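Local coordinates for rhodanese domain-containing protein (Thermoplasma volcanium GSS1, PDB 3GK5) that is of unknown function but carries a rhodanese-like domain, the module in this chain, consistent with a role in sulfur transfer, at residues Arg4-Asn7 with Ala8-Tyr12; Asp22-Pro26 with Phe27-Phe31. All coordinates share one frame; numbering follows the deposited sequence.

In the fold
Read from the N terminus, the chain shows how short local turns tie a parallel sheet to its helices. Contact 1 closes the first turn, where edge strand 5-6 passes directly into helix 8-13, next to strand 82-85. The chain then returns to the sheet through strand 19-22, and contact 2 closes a later turn, where that strand ends and leads into the short helix 26-29, beside strand 38-39 at the other edge. The two follow in series, neither nested nor crossed. The centres of contact 1 and contact 2 lie about 20 Å apart on opposite sides of the chain's centre, and the nearest atoms of contact 1 and contact 2 are about 9 Å apart.

Contact 1 (Arg4-Asn7 with Ala8-Tyr12); sequences RSIN and AADLY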
loop_
_atom_site.group_PDB
_atom_site.type_symbol
_atom_site.label_atom_id
_atom_site.label_comp_id
_atom_site.label_asym_id
_atom_site.label_seq_id
_atom_site.Cartn_x
_atom_site.Cartn_y
_atom_site.Cartn_z
ATOM N N ARG A 4 5.220 -4.400 10.632
ATOM C CA ARG A 4 4.911 -5.724 10.104
ATOM C C ARG A 4 5.015 -5.695 8.581
ATOM O O ARG A 4 4.931 -4.635 7.964
ATOM C CB ARG A 4 3.494 -6.156 10.495
ATOM C CG ARG A 4 3.159 -6.017 11.970
ATOM C CD ARG A 4 2.520 -4.669 12.260
ATOM N NE ARG A 4 1.264 -4.480 11.533
ATOM C CZ ARG A 4 0.176 -5.231 11.695
ATOM N NH1 ARG A 4 -0.916 -4.982 10.986
ATOM N NH2 ARG A 4 0.177 -6.233 12.565
ATOM N N SER A 5 5.188 -6.864 7.979
ATOM C CA SER A 5 5.303 -6.961 6.533
ATOM C C SER A 5 4.408 -8.081 6.009
ATOM O O SER A 5 4.026 -8.977 6.767
ATOM C CB SER A 5 6.762 -7.219 6.156
ATOM O OG SER A 5 6.933 -7.246 4.754
ATOM N N ILE A 6 4.076 -8.030 4.718
ATOM C CA ILE A 6 3.209 -9.039 4.104
ATOM C C ILE A 6 3.570 -9.394 2.662
ATOM O O ILE A 6 3.744 -8.528 1.811
ATOM C CB ILE A 6 1.714 -8.599 4.139
ATOM C CG1 ILE A 6 0.845 -9.613 3.404
ATOM C CG2 ILE A 6 1.547 -7.243 3.498
ATOM C CD1 ILE A 6 -0.619 -9.239 3.372
ATOM N N ASN A 7 3.662 -10.692 2.408
ATOM C CA ASN A 7 3.988 -11.228 1.097
ATOM C C ASN A 7 2.889 -10.875 0.092
ATOM O O ASN A 7 1.754 -10.598 0.477
ATOM C CB ASN A 7 4.111 -12.746 1.203
ATOM C CG ASN A 7 4.737 -13.364 -0.016
ATOM O OD1 ASN A 7 4.524 -14.543 -0.306
ATOM N ND2 ASN A 7 5.533 -12.578 -0.738
ATOM N N ALA A 8 3.221 -10.897 -1.197
ATOM C CA ALA A 8 2.244 -10.594 -2.242
ATOM C C ALA A 8 1.139 -11.645 -2.249
ATOM O O ALA A 8 -0.045 -11.320 -2.252
ATOM C CB ALA A 8 2.923 -10.554 -3.599
ATOM N N ALA A 9 1.541 -12.910 -2.256
ATOM C CA ALA A 9 0.591 -14.007 -2.265
ATOM C C ALA A 9 -0.341 -13.893 -1.073
ATOM O O ALA A 9 -1.543 -14.143 -1.188
ATOM C CB ALA A 9 1.326 -15.344 -2.237
ATOM N N ASP A 10 0.220 -13.512 0.070
ATOM C CA ASP A 10 -0.562 -13.350 1.293
ATOM C C ASP A 10 -1.623 -12.277 1.095
ATOM O O ASP A 10 -2.808 -12.507 1.349
ATOM C CB ASP A 10 0.350 -12.947 2.456
ATOM C CG ASP A 10 1.203 -14.093 2.960
ATOM O OD1 ASP A 10 2.284 -13.813 3.528
ATOM O OD2 ASP A 10 0.787 -15.267 2.805
ATOM N N LEU A 11 -1.189 -11.101 0.648
ATOM C CA LEU A 11 -2.110 -9.995 0.418
ATOM C C LEU A 11 -3.254 -10.393 -0.506
ATOM O O LEU A 11 -4.417 -10.183 -0.179
ATOM C CB LEU A 11 -1.375 -8.784 -0.174
ATOM C CG LEU A 11 -2.231 -7.569 -0.571
ATOM C CD1 LEU A 11 -3.171 -7.178 0.557
ATOM C CD2 LEU A 11 -1.316 -6.404 -0.913
ATOM N N TYR A 12 -2.919 -10.968 -1.655
ATOM C CA TYR A 12 -3.927 -11.372 -2.626
ATOM C C TYR A 12 -4.926 -12.369 -2.062
ATOM O O TYR A 12 -6.122 -12.270 -2.328
ATOM C CB TYR A 12 -3.253 -11.949 -3.872
ATOM C CG TYR A 12 -4.215 -12.429 -4.933
ATOM C CD1 TYR A 12 -4.500 -13.790 -5.081
ATOM C CD2 TYR A 12 -4.841 -11.524 -5.795
ATOM C CE1 TYR A 12 -5.385 -14.239 -6.066
ATOM C CE2 TYR A 12 -5.730 -11.961 -6.780
ATOM C CZ TYR A 12 -5.994 -13.319 -6.910
ATOM O OH TYR A 12 -6.862 -13.749 -7.891
#
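The backbone oxygen of N7 receives the N-H of L11 at 3.0 Å from N7 O to L11 N, in a nearly straight bond (169°) whose donor is tilted somewhat from the carbonyl plane. It opens the first turn of helix 8-13, and Y12 N to A8 O repeats the spacing one residue on. The side chain of I6 lies alongside this turn. With CG1 anti to the backbone N (chi1 176°) and CD1 extending the chain further, I6 reaches past its own strand to the helix: I6 CG1 slides alongside D10 CB at 3.5 Å, running the other way, and I6 CD1 reaches L11, 3.3 Å from its N and 3.7 Å from its CB. This is a strand-to-helix turn at the edge of the parallel sheet of a rhodanese-like domain. I6 and L11 both also pack on V85 of the neighbouring strand 82-85, and L11 touches W92, so the apolar side of the turn faces the domain interior. N7 holds the N-cap position. On the polar side D10, in the helix's first turn, turns its carboxylate back over N7, its OD1 3.1 Å from N7 CB. A negative group near the start of a helix probably interacts favourably with the helix dipole.

Contact 2 (Asp22-Pro26 with Phe27-Phe31); sequences DVREP and FELIF
R24 lays its guanidinium across E28, whose CB sits over one face toward the rim, 4.0 Å from R24 NH1. The sequence DVREPFEL at the end of strand 19-22 matches the DVRE element well known in rhodanese domains; the D22-R24 salt bridge and the bonds of E28 hold this turn. The carboxylate of D22 lies at the guanidinium's edge, in its plane. R24 NE stands 3.2 Å from both D22 OD1 and D22 OD2, while R24 NH2 forms the salt bridge to OD1, all through syn lone pairs. D22 OD2 also takes the backbone N of R24 at 2.9 Å, nearly along the C-O bond: an Asx turn. R24 NH2 has a further partner, the carbonyl of G32. An alanine at D22 would remove both carboxylate oxygens, and the guanidinium of R24 would probably be freer to turn, with R24 N left without its Asx-turn acceptor. L29 approaches D22 from the opposite direction, its CD1 3.4 Å from D22 OD1. No N-H of R24 points at the nearby opposite charge of E28; instead two waters, each weakly bonded by R24 NH1, donate to E28 OE2 and E28 O respectively. The extended chain of E28 (chi1 -68°) brings E28 OE1 back to E25 N at 2.8 Å, out of the carboxylate plane on the anti side. OE1 also pairs with R67 in a salt bridge. E28 N bonds E25 O at 2.9 Å from above the carbonyl plane. E28 CG lies 3.4 Å above one face of the F27 ring, toward the rim, and E25 CB meets F27 CE2 obliquely at 3.6 Å.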
loop_
_atom_site.group_PDB
_atom_site.type_symbol
_atom_site.label_atom_id
_atom_site.label_comp_id
_atom_site.label_asym_id
_atom_site.label_seq_id
_atom_site.Cartn_x
_atom_site.Cartn_y
_atom_site.Cartn_z
ATOM N N ASP A 22 -1.752 2.981 -1.619
ATOM C CA ASP A 22 -0.687 3.191 -2.598
ATOM C C ASP A 22 -0.065 4.555 -2.348
ATOM O O ASP A 22 -0.703 5.581 -2.569
ATOM C CB ASP A 22 -1.261 3.103 -4.016
ATOM C CG ASP A 22 -0.192 3.052 -5.075
ATOM O OD1 ASP A 22 -0.402 2.319 -6.070
ATOM O OD2 ASP A 22 0.850 3.742 -4.933
ATOM N N VAL A 23 1.187 4.556 -1.890
ATOM C CA VAL A 23 1.899 5.787 -1.559
ATOM C C VAL A 23 2.806 6.334 -2.650
ATOM O O VAL A 23 3.656 7.186 -2.396
ATOM C CB VAL A 23 2.721 5.590 -0.291
ATOM C CG1 VAL A 23 1.810 5.089 0.823
ATOM C CG2 VAL A 23 3.838 4.603 -0.556
ATOM N N ARG A 24 2.606 5.848 -3.865
ATOM C CA ARG A 24 3.378 6.283 -5.018
ATOM C C ARG A 24 2.764 7.570 -5.551
ATOM O O ARG A 24 1.669 7.956 -5.147
ATOM C CB ARG A 24 3.340 5.207 -6.108
ATOM C CG ARG A 24 3.878 3.856 -5.666
ATOM C CD ARG A 24 3.925 2.885 -6.824
ATOM N NE ARG A 24 2.582 2.553 -7.287
ATOM C CZ ARG A 24 2.305 2.068 -8.491
ATOM N NH1 ARG A 24 3.279 1.858 -9.365
ATOM N NH2 ARG A 24 1.052 1.794 -8.817
ATOM N N GLU A 25 3.473 8.229 -6.459
ATOM C CA GLU A 25 2.979 9.460 -7.055
ATOM C C GLU A 25 1.872 9.086 -8.030
ATOM O O GLU A 25 1.911 8.023 -8.645
ATOM C CB GLU A 25 4.108 10.207 -7.777
ATOM C CG GLU A 25 5.211 10.686 -6.837
ATOM C CD GLU A 25 4.662 11.484 -5.666
ATOM O OE1 GLU A 25 5.123 11.270 -4.520
ATOM O OE2 GLU A 25 3.768 12.332 -5.888
ATOM N N PRO A 26 0.867 9.958 -8.181
ATOM C CA PRO A 26 -0.277 9.739 -9.073
ATOM C C PRO A 26 0.012 9.297 -10.507
ATOM O O PRO A 26 -0.739 8.493 -11.065
ATOM C CB PRO A 26 -1.044 11.063 -8.995
ATOM C CG PRO A 26 0.008 12.059 -8.562
ATOM C CD PRO A 26 0.805 11.291 -7.560
ATOM N N PHE A 27 1.092 9.796 -11.104
ATOM C CA PHE A 27 1.421 9.420 -12.482
ATOM C C PHE A 27 1.858 7.976 -12.592
ATOM O O PHE A 27 1.892 7.418 -13.681
ATOM C CB PHE A 27 2.535 10.316 -13.051
ATOM C CG PHE A 27 3.903 10.046 -12.472
ATOM C CD1 PHE A 27 4.700 9.012 -12.962
ATOM C CD2 PHE A 27 4.407 10.854 -11.457
ATOM C CE1 PHE A 27 5.989 8.793 -12.449
ATOM C CE2 PHE A 27 5.686 10.646 -10.938
ATOM C CZ PHE A 27 6.479 9.614 -11.436
ATOM N N GLU A 28 2.200 7.375 -11.464
ATOM C CA GLU A 28 2.653 5.998 -11.455
ATOM C C GLU A 28 1.505 5.012 -11.504
ATOM O O GLU A 28 1.677 3.888 -11.955
ATOM C CB GLU A 28 3.498 5.733 -10.206
ATOM C CG GLU A 28 4.830 6.460 -10.200
ATOM C CD GLU A 28 5.626 6.236 -8.929
ATOM O OE1 GLU A 28 5.521 7.057 -7.997
ATOM O OE2 GLU A 28 6.359 5.232 -8.865
ATOM N N LEU A 29 0.334 5.424 -11.034
ATOM C CA LEU A 29 -0.812 4.526 -11.025
ATOM C C LEU A 29 -1.461 4.336 -12.388
ATOM O O LEU A 29 -2.178 3.368 -12.606
ATOM C CB LEU A 29 -1.860 4.998 -10.010
ATOM C CG LEU A 29 -1.650 4.534 -8.564
ATOM C CD1 LEU A 29 -0.372 5.121 -8.025
ATOM C CD2 LEU A 29 -2.850 4.951 -7.690
ATOM N N ILE A 30 -1.199 5.244 -13.316
ATOM C CA ILE A 30 -1.796 5.107 -14.631
ATOM C C ILE A 30 -1.228 3.870 -15.327
ATOM O O ILE A 30 -1.792 3.385 -16.307
ATOM C CB ILE A 30 -1.558 6.363 -15.483
ATOM C CG1 ILE A 30 -0.107 6.439 -15.922
ATOM C CG2 ILE A 30 -1.901 7.599 -14.683
ATOM C CD1 ILE A 30 0.140 5.756 -17.252
ATOM N N PHE A 31 -0.120 3.350 -14.810
ATOM C CA PHE A 31 0.478 2.170 -15.407
ATOM C C PHE A 31 -0.017 0.883 -14.747
ATOM O O PHE A 31 0.366 -0.216 -15.135
ATOM C CB PHE A 31 2.002 2.273 -15.345
ATOM C CG PHE A 31 2.567 3.400 -16.178
ATOM C CD1 PHE A 31 2.438 3.396 -17.566
ATOM C CD2 PHE A 31 3.226 4.468 -15.572
ATOM C CE1 PHE A 31 2.958 4.441 -18.332
ATOM C CE2 PHE A 31 3.748 5.514 -16.330
ATOM C CZ PHE A 31 3.617 5.503 -17.711
HETATM O O HOH W 1 2.356 0.923 -12.448
HETATM O O HOH W 2 5.589 2.759 -10.145
#